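Local coordinates for protein alpha-rhamnosidase (Dictyoglomus thermophilum, PDB 6I60) that probably catalyses the hydrolysis of terminal non-reducing alpha-L-rhamnose residues in alpha-L-rhamnosides, releasing rhamnose from compounds such as natural flavonoid glycosides, at residues D522-G525 and F526-Y530; P556-P559 and A560-T563; Y565-I568 and A569-Y573; Y576-K579 and Y580-E583; S825-A828 and W829-V833. All coordinates share one frame; numbering follows the deposited sequence.

Interaction 1: D522-G525 and F526-Y530; sequences DMIG and FYRKY
One face of the Y527 ring carries the terminal methyl of M523: CE stands 3.5 Å above the ring plane, displaced toward the rim on the CZ side, and makes a CH-pi contact 3.9 Å from the centroid of Y527. The same methyl reaches the neighbouring ring of F526, where CE meets CD2 at 3.7 Å from an oblique direction, so a single carbon bridges two aromatic groups. Sulfur follows at a greater remove, M523 SD lying 5.3 Å from the Y527 centroid and oblique to it, a Met-aromatic contact. Two bends in the methionine chain (chi2 -86°, chi3 -41°) curl the methyl back over the phenol, while M523 CB packs along the CD2-CE2 side of the ring, 3.6 Å from Y527 CE2. This is an i to i+4 pairing at the start of helix 524-535, one of the helices of the six-hairpin glycosidase domain, and the backbone ties the same two residues together: Y527 N donates to M523 O at 2.8 Å, fairly straight at the hydrogen (161°), the donor approaching nearly along the C=O axis. One residue on, R528 N donates to I524 O at 3.1 Å from above the carbonyl plane. The side chains of I524 and R528 run alongside each other in the same direction, with CG1 of I524 4.1 Å from CD of R528, and the guanidinium continues to a salt bridge with E38.

Interaction 2: P556-P559 and A560-T563; sequences PGDP and AWST
The backbone turns into helix 559-562 at D558, whose carbonyl oxygen accepts twice: from S562 N at 2.7 Å, almost straight at 173°, and from W561 N at 2.8 Å, a donor lying well above the carbonyl plane. The side chain of D558 doubles back over the same turn, its OD1 taking A560 N at 2.8 Å through the anti lone pair. This is an Asx turn with D558 as N-cap, a standard way of satisfying an amide in the first turn of a helix. The other oxygen, OD2, accepts from K609 N and Y610 N, which pins the carboxylate between helix start and loop. Replacing D558 by an alanine would probably leave A560 N without its cap and deprive both loop amides of their shared acceptor. Beside the turn, W561 CB packs 4.0 Å from D558 CB, and the indole runs on to meet the ring of Y610. One water accepts from G557 N at 2.9 Å and donates to S562 OG at 3.2 Å.

Interaction 3: Y565-I568 and A569-Y573; sequences YITI and AWYLY
T567 and Y571 lie side by side on helix 564-576, an i to i+4 pair in the six-hairpin glycosidase domain, with CG2 of the threonine 3.6 Å from CE2 of the tyrosine. The backbone bond Y571 N to T567 O, 2.8 Å, joins the same two residues. Flanking i to i+4 backbone bonds are W570 N to I566 O at 2.8 Å and L572 N to I568 O at 3.0 Å; the bond from A569 N to Y565 O is weak. Here the small methyl of A569 rests against the chain, CB 3.3 Å from Y565 O. Farther out, polar bonds position these side chains. T567 puts OG1 anti to its own carbonyl carbon (chi1 -70°), which lets the hydroxyl bond back to T563 O while the methyl is turned to the phenol. Y571 OH bonds to R765 NH2 on helix 761-773, and Y565 OH to H585 ND1, with F589 meeting the Y565 ring edge-to-face. On another side of the helix W570 has one indole face beneath Y573, three residues on, whose CD2 stands 4.2 Å above the W570 plane, toward the rim.

Interaction 4: Y576-K579 and Y580-E583; sequences YGDK and YVLE
With CG of D578 trans to its backbone N (chi1 -175°) and Y580 CG set beside its own N (chi1 -57°), the two side chains cross at about a right angle, with the carboxylate and ring planes 60° apart. OD1 of D578 thereby accepts from Y580 N, a weak capping bond of 3.3 Å, and also lies at the ring edge, 3.4 Å from Y580 CD1. OD2 packs 3.7 Å from V581 CB and forms a long, weak ion pair with NE of R528, whose salt bridge is to E38. An alanine in place of D578 would probably leave Y580 N without its weak cap and R528 NE without this distant carboxylate. K579 O accepts weakly from L582 N at 3.1 Å and E583 N at 3.4 Å; K579 NZ remains 4.8 Å from E583 OE1, opposite charges not in contact. G577, with positive phi, ends helix 564-576, and helix 580-584 folds back on it: V581 meets L572 and L531 of helix 524-535, while L582 reaches I644 of helix 626-648.

Interaction 5: S825-A828 and W829-V833; sequences SVDA and WFYRV
F830 lies with one ring face beneath the carbonyl of V826, whose O stands 3.7 Å above the plane, over the ring centre. The V826 side chain reaches the far end of the same ring, CG1 being 3.6 Å from CZ of F830. That carbonyl oxygen also accepts from F830 N at 3.2 Å, in the carbonyl plane, and weakly from W829 N. The carboxylate of D827 meets two rings, its side chain crossing F830 at about a right angle and Y831 at a slant. OD1 comes to the edge of F830, 3.4 Å from CD2, with carboxylate and ring planes 83° apart; OD2 lies 3.4 Å from CE1 of Y831, those planes meeting at 76°. With CG swung away from the backbone N (chi1 -150°), the group can reach both, and its oxygens are bonded as well, OD1 to H479 ND1 and OD2 to N520 ND2. N520 takes Y831 OH too, so one asparagine positions acid and phenol together. R832 N donates to A828 O at 3.1 Å, and the guanidinium forms a salt bridge with D769. V833 CB lies over one face of the W829 indole, toward its rim, and W829 NE1 bonds to T772 OG1. The helix widens into a pi-type turn at 830-833. Buried among helices 473-488, 514-520, 761-773 and 777-784, helix 826-835 shows the helix-on-helix packing of the (alpha/alpha)6 barrel that characterises six-hairpin glycosidases.

In the fold
Interactions 1, 3 and 4 form a connected cluster. Helix 524-535 packs on helix 564-576 where Y527 CG lies 3.6 Å from I568 CG2; Y576 OH stands 3.2 Å from M523 N, a probable hydrogen bond joining interactions 1 and 4; and L582 CD2 touches A569 O at 3.5 Å, linking 3 with 4. Interaction 2 runs directly into interaction 3 in sequence, their centres about 15 Å apart. Interaction 5 stands off, its nearest atoms about 7 Å from interaction 3, although R765 borders both. Separate triethylene glycol molecules, probably from the crystallisation liquor, are bonded by W561 and, weakly, by E583; a 2-(2-ethoxyethoxy)ethanol lies about 9 Å from G557.

Interaction 1: D522-G525 and F526-Y530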
loop_
_atom_site.group_PDB
_atom_site.type_symbol
_atom_site.label_atom_id
_atom_site.label_comp_id
_atom_site.label_asym_id
_atom_site.label_seq_id
_atom_site.Cartn_x
_atom_site.Cartn_y
_atom_site.Cartn_z
ATOM N N ASP A 522 -7.329 -2.509 0.940
ATOM C CA ASP A 522 -6.975 -3.815 0.391
ATOM C C ASP A 522 -5.536 -3.750 -0.109
ATOM O O ASP A 522 -5.253 -3.096 -1.118
ATOM C CB ASP A 522 -7.937 -4.197 -0.730
ATOM C CG ASP A 522 -7.715 -5.609 -1.240
ATOM O OD1 ASP A 522 -8.640 -6.172 -1.865
ATOM O OD2 ASP A 522 -6.615 -6.157 -1.019
ATOM N N MET A 523 -4.625 -4.427 0.591
ATOM C CA MET A 523 -3.198 -4.280 0.338
ATOM C C MET A 523 -2.494 -5.563 -0.077
ATOM O O MET A 523 -1.277 -5.530 -0.295
ATOM C CB MET A 523 -2.495 -3.716 1.580
ATOM C CG MET A 523 -3.153 -2.483 2.168
ATOM S SD MET A 523 -2.596 -0.966 1.378
ATOM C CE MET A 523 -0.845 -1.298 1.206
ATOM N N ILE A 524 -3.206 -6.689 -0.193
ATOM C CA ILE A 524 -2.530 -7.954 -0.474
ATOM C C ILE A 524 -1.906 -7.936 -1.866
ATOM O O ILE A 524 -0.805 -8.461 -2.072
ATOM C CB ILE A 524 -3.494 -9.141 -0.293
ATOM C CG1 ILE A 524 -2.775 -10.453 -0.610
ATOM C CG2 ILE A 524 -4.733 -8.977 -1.163
ATOM C CD1 ILE A 524 -3.123 -11.581 0.321
ATOM N N GLY A 525 -2.586 -7.327 -2.841
ATOM C CA GLY A 525 -1.988 -7.180 -4.157
ATOM C C GLY A 525 -0.826 -6.209 -4.167
ATOM O O GLY A 525 0.144 -6.403 -4.905
ATOM N N PHE A 526 -0.901 -5.161 -3.345
ATOM C CA PHE A 526 0.180 -4.185 -3.277
ATOM C C PHE A 526 1.412 -4.770 -2.598
ATOM O O PHE A 526 2.540 -4.581 -3.072
ATOM C CB PHE A 526 -0.299 -2.936 -2.539
ATOM C CG PHE A 526 0.647 -1.779 -2.625
ATOM C CD1 PHE A 526 0.628 -0.933 -3.720
ATOM C CD2 PHE A 526 1.554 -1.532 -1.606
ATOM C CE1 PHE A 526 1.497 0.139 -3.800
ATOM C CE2 PHE A 526 2.428 -0.463 -1.681
ATOM C CZ PHE A 526 2.399 0.374 -2.778
ATOM N N TYR A 527 1.220 -5.487 -1.489
ATOM C CA TYR A 527 2.360 -5.991 -0.734
ATOM C C TYR A 527 3.026 -7.171 -1.430
ATOM O O TYR A 527 4.238 -7.365 -1.287
ATOM C CB TYR A 527 1.921 -6.374 0.679
ATOM C CG TYR A 527 1.752 -5.178 1.586
ATOM C CD1 TYR A 527 2.602 -4.085 1.488
ATOM C CD2 TYR A 527 0.740 -5.137 2.535
ATOM C CE1 TYR A 527 2.452 -2.988 2.309
ATOM C CE2 TYR A 527 0.581 -4.042 3.363
ATOM C CZ TYR A 527 1.440 -2.971 3.245
ATOM O OH TYR A 527 1.288 -1.877 4.065
ATOM N N ARG A 528 2.259 -7.964 -2.181
ATOM C CA ARG A 528 2.854 -9.058 -2.939
ATOM C C ARG A 528 3.838 -8.531 -3.975
ATOM O O ARG A 528 4.897 -9.129 -4.199
ATOM C CB ARG A 528 1.760 -9.890 -3.606
ATOM C CG ARG A 528 1.172 -10.970 -2.716
ATOM C CD ARG A 528 -0.037 -11.617 -3.369
ATOM N NE ARG A 528 0.224 -13.000 -3.759
ATOM C CZ ARG A 528 0.144 -13.453 -5.007
ATOM N NH1 ARG A 528 -0.191 -12.632 -5.995
ATOM N NH2 ARG A 528 0.398 -14.728 -5.268
ATOM N N LYS A 529 3.505 -7.407 -4.614
ATOM C CA LYS A 529 4.438 -6.779 -5.542
ATOM C C LYS A 529 5.640 -6.200 -4.806
ATOM O O LYS A 529 6.774 -6.297 -5.288
ATOM C CB LYS A 529 3.721 -5.691 -6.345
ATOM C CG LYS A 529 4.620 -4.926 -7.302
ATOM C CD LYS A 529 4.804 -3.491 -6.850
ATOM C CE LYS A 529 5.574 -2.681 -7.878
ATOM N NZ LYS A 529 6.551 -1.762 -7.230
ATOM N N TYR A 530 5.412 -5.595 -3.637
ATOM C CA TYR A 530 6.516 -5.011 -2.885
ATOM C C TYR A 530 7.402 -6.089 -2.276
ATOM O O TYR A 530 8.623 -5.917 -2.180
ATOM C CB TYR A 530 5.983 -4.078 -1.797
ATOM C CG TYR A 530 7.065 -3.268 -1.120
ATOM C CD1 TYR A 530 7.924 -2.463 -1.860
ATOM C CD2 TYR A 530 7.234 -3.312 0.259
ATOM C CE1 TYR A 530 8.918 -1.719 -1.245
ATOM C CE2 TYR A 530 8.227 -2.572 0.882
ATOM C CZ TYR A 530 9.065 -1.777 0.126
ATOM O OH TYR A 530 10.053 -1.041 0.741
#

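Interaction 2: P556-P559 and A560-T563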
loop_
_atom_site.group_PDB
_atom_site.type_symbol
_atom_site.label_atom_id
_atom_site.label_comp_id
_atom_site.label_asym_id
_atom_site.label_seq_id
_atom_site.Cartn_x
_atom_site.Cartn_y
_atom_site.Cartn_z
ATOM N N PRO A 556 24.526 -2.560 4.487
ATOM C CA PRO A 556 23.329 -3.339 4.814
ATOM C C PRO A 556 22.259 -2.490 5.485
ATOM O O PRO A 556 22.465 -1.296 5.699
ATOM C CB PRO A 556 23.859 -4.402 5.772
ATOM C CG PRO A 556 25.001 -3.739 6.455
ATOM C CD PRO A 556 25.609 -2.781 5.463
ATOM N N GLY A 557 21.132 -3.103 5.823
ATOM C CA GLY A 557 20.000 -2.387 6.372
ATOM C C GLY A 557 19.942 -2.442 7.887
ATOM O O GLY A 557 20.472 -3.356 8.515
ATOM N N ASP A 558 19.295 -1.436 8.467
ATOM C CA ASP A 558 19.027 -1.447 9.895
ATOM C C ASP A 558 18.069 -2.590 10.225
ATOM O O ASP A 558 17.123 -2.841 9.471
ATOM C CB ASP A 558 18.428 -0.108 10.334
ATOM C CG ASP A 558 18.380 0.053 11.846
ATOM O OD1 ASP A 558 17.536 -0.602 12.495
ATOM O OD2 ASP A 558 19.182 0.843 12.385
ATOM N N PRO A 559 18.297 -3.313 11.324
ATOM C CA PRO A 559 17.375 -4.408 11.672
ATOM C C PRO A 559 15.937 -3.952 11.846
ATOM O O PRO A 559 15.012 -4.684 11.473
ATOM C CB PRO A 559 17.969 -4.960 12.974
ATOM C CG PRO A 559 19.417 -4.602 12.905
ATOM C CD PRO A 559 19.472 -3.272 12.211
ATOM N N ALA A 560 15.719 -2.752 12.393
ATOM C CA ALA A 560 14.367 -2.215 12.496
ATOM C C ALA A 560 13.780 -1.871 11.135
ATOM O O ALA A 560 12.559 -1.729 11.016
ATOM C CB ALA A 560 14.354 -0.976 13.392
ATOM N N TRP A 561 14.623 -1.728 10.114
ATOM C CA TRP A 561 14.183 -1.432 8.758
ATOM C C TRP A 561 14.045 -2.703 7.923
ATOM O O TRP A 561 12.990 -2.949 7.329
ATOM C CB TRP A 561 15.168 -0.461 8.094
ATOM C CG TRP A 561 14.777 0.986 8.199
ATOM C CD1 TRP A 561 14.595 1.860 7.167
ATOM C CD2 TRP A 561 14.527 1.728 9.400
ATOM N NE1 TRP A 561 14.245 3.097 7.649
ATOM C CE2 TRP A 561 14.194 3.043 9.017
ATOM C CE3 TRP A 561 14.550 1.409 10.761
ATOM C CZ2 TRP A 561 13.887 4.036 9.944
ATOM C CZ3 TRP A 561 14.244 2.396 11.679
ATOM C CH2 TRP A 561 13.918 3.693 11.267
ATOM N N SER A 562 15.095 -3.526 7.886
ATOM C CA SER A 562 15.096 -4.729 7.065
ATOM C C SER A 562 14.098 -5.775 7.539
ATOM O O SER A 562 13.853 -6.743 6.810
ATOM C CB SER A 562 16.498 -5.337 7.031
ATOM O OG SER A 562 17.414 -4.471 6.389
ATOM N N THR A 563 13.519 -5.611 8.730
ATOM C CA THR A 563 12.505 -6.541 9.211
ATOM C C THR A 563 11.228 -6.501 8.382
ATOM O O THR A 563 10.352 -7.348 8.588
ATOM C CB THR A 563 12.169 -6.244 10.672
ATOM O OG1 THR A 563 11.369 -7.306 11.206
ATOM C CG2 THR A 563 11.402 -4.936 10.782
HETATM O O HOH W 1 20.205 -5.881 5.868
#

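Interaction 3: Y565-I568 and A569-Y573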
loop_
_atom_site.group_PDB
_atom_site.type_symbol
_atom_site.label_atom_id
_atom_site.label_comp_id
_atom_site.label_asym_id
_atom_site.label_seq_id
_atom_site.Cartn_x
_atom_site.Cartn_y
_atom_site.Cartn_z
ATOM N N TYR A 565 10.746 -7.401 5.445
ATOM C CA TYR A 565 10.596 -8.566 4.579
ATOM C C TYR A 565 9.737 -9.636 5.243
ATOM O O TYR A 565 8.739 -10.087 4.670
ATOM C CB TYR A 565 11.969 -9.128 4.210
ATOM C CG TYR A 565 11.954 -10.035 2.997
ATOM C CD1 TYR A 565 10.867 -10.058 2.135
ATOM C CD2 TYR A 565 13.031 -10.868 2.716
ATOM C CE1 TYR A 565 10.850 -10.882 1.027
ATOM C CE2 TYR A 565 13.022 -11.697 1.610
ATOM C CZ TYR A 565 11.929 -11.700 0.769
ATOM O OH TYR A 565 11.914 -12.522 -0.335
ATOM N N ILE A 566 10.108 -10.055 6.452
ATOM C CA ILE A 566 9.348 -11.100 7.129
ATOM C C ILE A 566 8.077 -10.540 7.761
ATOM O O ILE A 566 7.069 -11.249 7.859
ATOM C CB ILE A 566 10.218 -11.804 8.182
ATOM C CG1 ILE A 566 10.763 -10.789 9.181
ATOM C CG2 ILE A 566 11.368 -12.539 7.531
ATOM C CD1 ILE A 566 10.561 -11.203 10.600
ATOM N N THR A 567 8.097 -9.279 8.200
ATOM C CA THR A 567 6.937 -8.715 8.884
ATOM C C THR A 567 5.765 -8.543 7.927
ATOM O O THR A 567 4.650 -8.998 8.206
ATOM C CB THR A 567 7.303 -7.378 9.531
ATOM O OG1 THR A 567 8.187 -7.608 10.636
ATOM C CG2 THR A 567 6.055 -6.661 10.025
ATOM N N ILE A 568 6.000 -7.888 6.787
ATOM C CA ILE A 568 4.926 -7.685 5.820
ATOM C C ILE A 568 4.421 -9.024 5.299
ATOM O O ILE A 568 3.214 -9.218 5.108
ATOM C CB ILE A 568 5.401 -6.766 4.679
ATOM C CG1 ILE A 568 5.685 -5.362 5.217
ATOM C CG2 ILE A 568 4.365 -6.705 3.570
ATOM C CD1 ILE A 568 6.345 -4.444 4.213
ATOM N N ALA A 569 5.330 -9.976 5.083
ATOM C CA ALA A 569 4.912 -11.302 4.642
ATOM C C ALA A 569 4.074 -11.997 5.709
ATOM O O ALA A 569 3.070 -12.645 5.391
ATOM C CB ALA A 569 6.132 -12.145 4.276
ATOM N N TRP A 570 4.467 -11.870 6.979
ATOM C CA TRP A 570 3.667 -12.443 8.057
ATOM C C TRP A 570 2.316 -11.750 8.173
ATOM O O TRP A 570 1.324 -12.386 8.548
ATOM C CB TRP A 570 4.425 -12.358 9.382
ATOM C CG TRP A 570 3.631 -12.828 10.559
ATOM C CD1 TRP A 570 2.955 -12.051 11.454
ATOM C CD2 TRP A 570 3.425 -14.184 10.969
ATOM N NE1 TRP A 570 2.340 -12.840 12.397
ATOM C CE2 TRP A 570 2.614 -14.153 12.123
ATOM C CE3 TRP A 570 3.847 -15.422 10.475
ATOM C CZ2 TRP A 570 2.219 -15.312 12.789
ATOM C CZ3 TRP A 570 3.454 -16.571 11.139
ATOM C CH2 TRP A 570 2.647 -16.508 12.283
ATOM N N TYR A 571 2.257 -10.454 7.857
ATOM C CA TYR A 571 0.980 -9.748 7.866
ATOM C C TYR A 571 0.044 -10.296 6.798
ATOM O O TYR A 571 -1.166 -10.419 7.027
ATOM C CB TYR A 571 1.207 -8.249 7.663
ATOM C CG TYR A 571 1.570 -7.499 8.926
ATOM C CD1 TYR A 571 1.222 -7.995 10.178
ATOM C CD2 TYR A 571 2.261 -6.295 8.867
ATOM C CE1 TYR A 571 1.552 -7.312 11.332
ATOM C CE2 TYR A 571 2.596 -5.607 10.018
ATOM C CZ TYR A 571 2.239 -6.120 11.246
ATOM O OH TYR A 571 2.569 -5.437 12.393
ATOM N N LEU A 572 0.587 -10.637 5.625
ATOM C CA LEU A 572 -0.238 -11.171 4.548
ATOM C C LEU A 572 -0.849 -12.517 4.920
ATOM O O LEU A 572 -1.939 -12.854 4.444
ATOM C CB LEU A 572 0.588 -11.297 3.270
ATOM C CG LEU A 572 1.054 -9.978 2.655
ATOM C CD1 LEU A 572 1.708 -10.217 1.304
ATOM C CD2 LEU A 572 -0.112 -9.009 2.530
ATOM N N TYR A 573 -0.168 -13.297 5.761
ATOM C CA TYR A 573 -0.741 -14.551 6.233
ATOM C C TYR A 573 -1.672 -14.337 7.420
ATOM O O TYR A 573 -2.645 -15.081 7.581
ATOM C CB TYR A 573 0.374 -15.533 6.605
ATOM C CG TYR A 573 -0.123 -16.767 7.322
ATOM C CD1 TYR A 573 -0.847 -17.741 6.648
ATOM C CD2 TYR A 573 0.121 -16.954 8.676
ATOM C CE1 TYR A 573 -1.311 -18.870 7.299
ATOM C CE2 TYR A 573 -0.337 -18.080 9.335
ATOM C CZ TYR A 573 -1.055 -19.034 8.641
ATOM O OH TYR A 573 -1.517 -20.156 9.288
#

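Interaction 4: Y576-K579 and Y580-E583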
loop_
_atom_site.group_PDB
_atom_site.type_symbol
_atom_site.label_atom_id
_atom_site.label_comp_id
_atom_site.label_asym_id
_atom_site.label_seq_id
_atom_site.Cartn_x
_atom_site.Cartn_y
_atom_site.Cartn_z
ATOM N N TYR A 576 -4.909 -12.203 5.829
ATOM C CA TYR A 576 -5.517 -12.737 4.619
ATOM C C TYR A 576 -5.478 -14.255 4.522
ATOM O O TYR A 576 -6.176 -14.812 3.667
ATOM C CB TYR A 576 -4.838 -12.153 3.371
ATOM C CG TYR A 576 -4.966 -10.653 3.233
ATOM C CD1 TYR A 576 -3.948 -9.810 3.661
ATOM C CD2 TYR A 576 -6.096 -10.080 2.666
ATOM C CE1 TYR A 576 -4.057 -8.435 3.534
ATOM C CE2 TYR A 576 -6.214 -8.706 2.534
ATOM C CZ TYR A 576 -5.190 -7.889 2.969
ATOM O OH TYR A 576 -5.299 -6.522 2.845
ATOM N N GLY A 577 -4.699 -14.937 5.354
ATOM C CA GLY A 577 -4.601 -16.384 5.269
ATOM C C GLY A 577 -3.926 -16.883 4.011
ATOM O O GLY A 577 -4.365 -17.884 3.431
ATOM N N ASP A 578 -2.869 -16.208 3.570
ATOM C CA ASP A 578 -2.127 -16.571 2.365
ATOM C C ASP A 578 -0.805 -17.193 2.805
ATOM O O ASP A 578 0.218 -16.514 2.894
ATOM C CB ASP A 578 -1.905 -15.354 1.469
ATOM C CG ASP A 578 -1.253 -15.715 0.149
ATOM O OD1 ASP A 578 -1.248 -16.913 -0.200
ATOM O OD2 ASP A 578 -0.749 -14.803 -0.539
ATOM N N LYS A 579 -0.835 -18.499 3.084
ATOM C CA LYS A 579 0.382 -19.214 3.445
ATOM C C LYS A 579 1.320 -19.405 2.262
ATOM O O LYS A 579 2.494 -19.730 2.471
ATOM C CB LYS A 579 0.035 -20.574 4.055
ATOM C CG LYS A 579 -0.790 -21.474 3.146
ATOM C CD LYS A 579 -1.259 -22.724 3.880
ATOM C CE LYS A 579 -0.393 -23.928 3.539
ATOM N NZ LYS A 579 -0.433 -24.966 4.610
ATOM N N TYR A 580 0.837 -19.205 1.035
ATOM C CA TYR A 580 1.682 -19.402 -0.136
ATOM C C TYR A 580 2.760 -18.332 -0.242
ATOM O O TYR A 580 3.874 -18.622 -0.691
ATOM C CB TYR A 580 0.823 -19.422 -1.399
ATOM C CG TYR A 580 -0.258 -20.475 -1.373
ATOM C CD1 TYR A 580 -1.598 -20.119 -1.308
ATOM C CD2 TYR A 580 0.060 -21.825 -1.412
ATOM C CE1 TYR A 580 -2.591 -21.080 -1.284
ATOM C CE2 TYR A 580 -0.925 -22.793 -1.388
ATOM C CZ TYR A 580 -2.249 -22.414 -1.325
ATOM O OH TYR A 580 -3.236 -23.375 -1.302
ATOM N N VAL A 581 2.453 -17.096 0.163
ATOM C CA VAL A 581 3.464 -16.046 0.146
ATOM C C VAL A 581 4.541 -16.303 1.190
ATOM O O VAL A 581 5.637 -15.738 1.098
ATOM C CB VAL A 581 2.814 -14.665 0.353
ATOM C CG1 VAL A 581 2.563 -14.404 1.829
ATOM C CG2 VAL A 581 3.690 -13.576 -0.246
ATOM N N LEU A 582 4.260 -17.151 2.180
ATOM C CA LEU A 582 5.279 -17.518 3.155
ATOM C C LEU A 582 6.257 -18.535 2.581
ATOM O O LEU A 582 7.460 -18.463 2.853
ATOM C CB LEU A 582 4.620 -18.059 4.425
ATOM C CG LEU A 582 3.870 -17.037 5.283
ATOM C CD1 LEU A 582 3.530 -17.625 6.642
ATOM C CD2 LEU A 582 4.680 -15.759 5.438
ATOM N N GLU A 583 5.764 -19.486 1.782
ATOM C CA GLU A 583 6.652 -20.456 1.149
ATOM C C GLU A 583 7.438 -19.835 0.001
ATOM O O GLU A 583 8.601 -20.195 -0.219
ATOM C CB GLU A 583 5.854 -21.657 0.641
ATOM C CG GLU A 583 4.695 -22.072 1.533
ATOM C CD GLU A 583 3.845 -23.168 0.913
ATOM O OE1 GLU A 583 3.153 -23.886 1.667
ATOM O OE2 GLU A 583 3.871 -23.309 -0.329
#

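Interaction 5: S825-A828 and W829-V833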
loop_
_atom_site.group_PDB
_atom_site.type_symbol
_atom_site.label_atom_id
_atom_site.label_comp_id
_atom_site.label_asym_id
_atom_site.label_seq_id
_atom_site.Cartn_x
_atom_site.Cartn_y
_atom_site.Cartn_z
ATOM N N SER A 825 0.987 4.215 12.781
ATOM C CA SER A 825 0.622 2.912 13.324
ATOM C C SER A 825 -0.461 2.989 14.392
ATOM O O SER A 825 -0.994 1.945 14.781
ATOM C CB SER A 825 1.859 2.221 13.900
ATOM O OG SER A 825 2.702 3.146 14.563
ATOM N N VAL A 826 -0.796 4.187 14.874
ATOM C CA VAL A 826 -1.805 4.307 15.920
ATOM C C VAL A 826 -3.189 3.982 15.378
ATOM O O VAL A 826 -4.079 3.571 16.132
ATOM C CB VAL A 826 -1.749 5.714 16.542
ATOM C CG1 VAL A 826 -2.759 5.851 17.671
ATOM C CG2 VAL A 826 -0.358 5.984 17.052
ATOM N N ASP A 827 -3.394 4.143 14.067
ATOM C CA ASP A 827 -4.694 3.829 13.486
ATOM C C ASP A 827 -5.039 2.356 13.649
ATOM O O ASP A 827 -6.221 2.001 13.732
ATOM C CB ASP A 827 -4.725 4.222 12.012
ATOM C CG ASP A 827 -6.111 4.615 11.551
ATOM O OD1 ASP A 827 -6.666 5.586 12.108
ATOM O OD2 ASP A 827 -6.647 3.948 10.640
ATOM N N ALA A 828 -4.029 1.484 13.697
ATOM C CA ALA A 828 -4.289 0.079 13.989
ATOM C C ALA A 828 -4.801 -0.107 15.410
ATOM O O ALA A 828 -5.619 -0.998 15.662
ATOM C CB ALA A 828 -3.024 -0.749 13.766
ATOM N N TRP A 829 -4.338 0.725 16.345
ATOM C CA TRP A 829 -4.828 0.646 17.716
ATOM C C TRP A 829 -6.296 1.042 17.809
ATOM O O TRP A 829 -7.027 0.510 18.653
ATOM C CB TRP A 829 -3.973 1.530 18.625
ATOM C CG TRP A 829 -4.283 1.388 20.081
ATOM C CD1 TRP A 829 -4.033 0.307 20.871
ATOM C CD2 TRP A 829 -4.902 2.367 20.923
ATOM N NE1 TRP A 829 -4.460 0.548 22.154
ATOM C CE2 TRP A 829 -4.997 1.808 22.213
ATOM C CE3 TRP A 829 -5.387 3.662 20.712
ATOM C CZ2 TRP A 829 -5.555 2.497 23.287
ATOM C CZ3 TRP A 829 -5.940 4.346 21.782
ATOM C CH2 TRP A 829 -6.020 3.762 23.052
ATOM N N PHE A 830 -6.746 1.964 16.953
ATOM C CA PHE A 830 -8.149 2.366 16.970
ATOM C C PHE A 830 -9.060 1.213 16.568
ATOM O O PHE A 830 -10.160 1.064 17.111
ATOM C CB PHE A 830 -8.367 3.560 16.041
ATOM C CG PHE A 830 -7.588 4.784 16.427
ATOM C CD1 PHE A 830 -7.244 5.017 17.749
ATOM C CD2 PHE A 830 -7.206 5.706 15.466
ATOM C CE1 PHE A 830 -6.531 6.147 18.104
ATOM C CE2 PHE A 830 -6.492 6.836 15.814
ATOM C CZ PHE A 830 -6.154 7.057 17.135
ATOM N N TYR A 831 -8.618 0.386 15.619
ATOM C CA TYR A 831 -9.433 -0.731 15.154
ATOM C C TYR A 831 -9.452 -1.871 16.167
ATOM O O TYR A 831 -10.520 -2.392 16.507
ATOM C CB TYR A 831 -8.912 -1.235 13.808
ATOM C CG TYR A 831 -9.328 -0.410 12.611
ATOM C CD1 TYR A 831 -8.565 0.669 12.189
ATOM C CD2 TYR A 831 -10.474 -0.722 11.892
ATOM C CE1 TYR A 831 -8.937 1.422 11.090
ATOM C CE2 TYR A 831 -10.854 0.024 10.792
ATOM C CZ TYR A 831 -10.081 1.094 10.396
ATOM O OH TYR A 831 -10.452 1.840 9.304
ATOM N N ARG A 832 -8.275 -2.266 16.662
ATOM C CA ARG A 832 -8.157 -3.489 17.447
ATOM C C ARG A 832 -8.538 -3.296 18.912
ATOM O O ARG A 832 -8.960 -4.259 19.563
ATOM C CB ARG A 832 -6.729 -4.032 17.358
ATOM C CG ARG A 832 -6.208 -4.215 15.939
ATOM C CD ARG A 832 -4.776 -4.746 15.925
ATOM N NE ARG A 832 -4.065 -4.461 17.170
ATOM C CZ ARG A 832 -3.618 -5.393 18.007
ATOM N NH1 ARG A 832 -3.803 -6.679 17.738
ATOM N NH2 ARG A 832 -2.985 -5.038 19.118
ATOM N N VAL A 833 -8.394 -2.088 19.454
ATOM C CA VAL A 833 -8.605 -1.835 20.878
ATOM C C VAL A 833 -9.829 -0.950 21.115
ATOM O O VAL A 833 -10.777 -1.359 21.787
ATOM C CB VAL A 833 -7.340 -1.234 21.530
ATOM C CG1 VAL A 833 -7.645 -0.737 22.934
ATOM C CG2 VAL A 833 -6.231 -2.269 21.558
#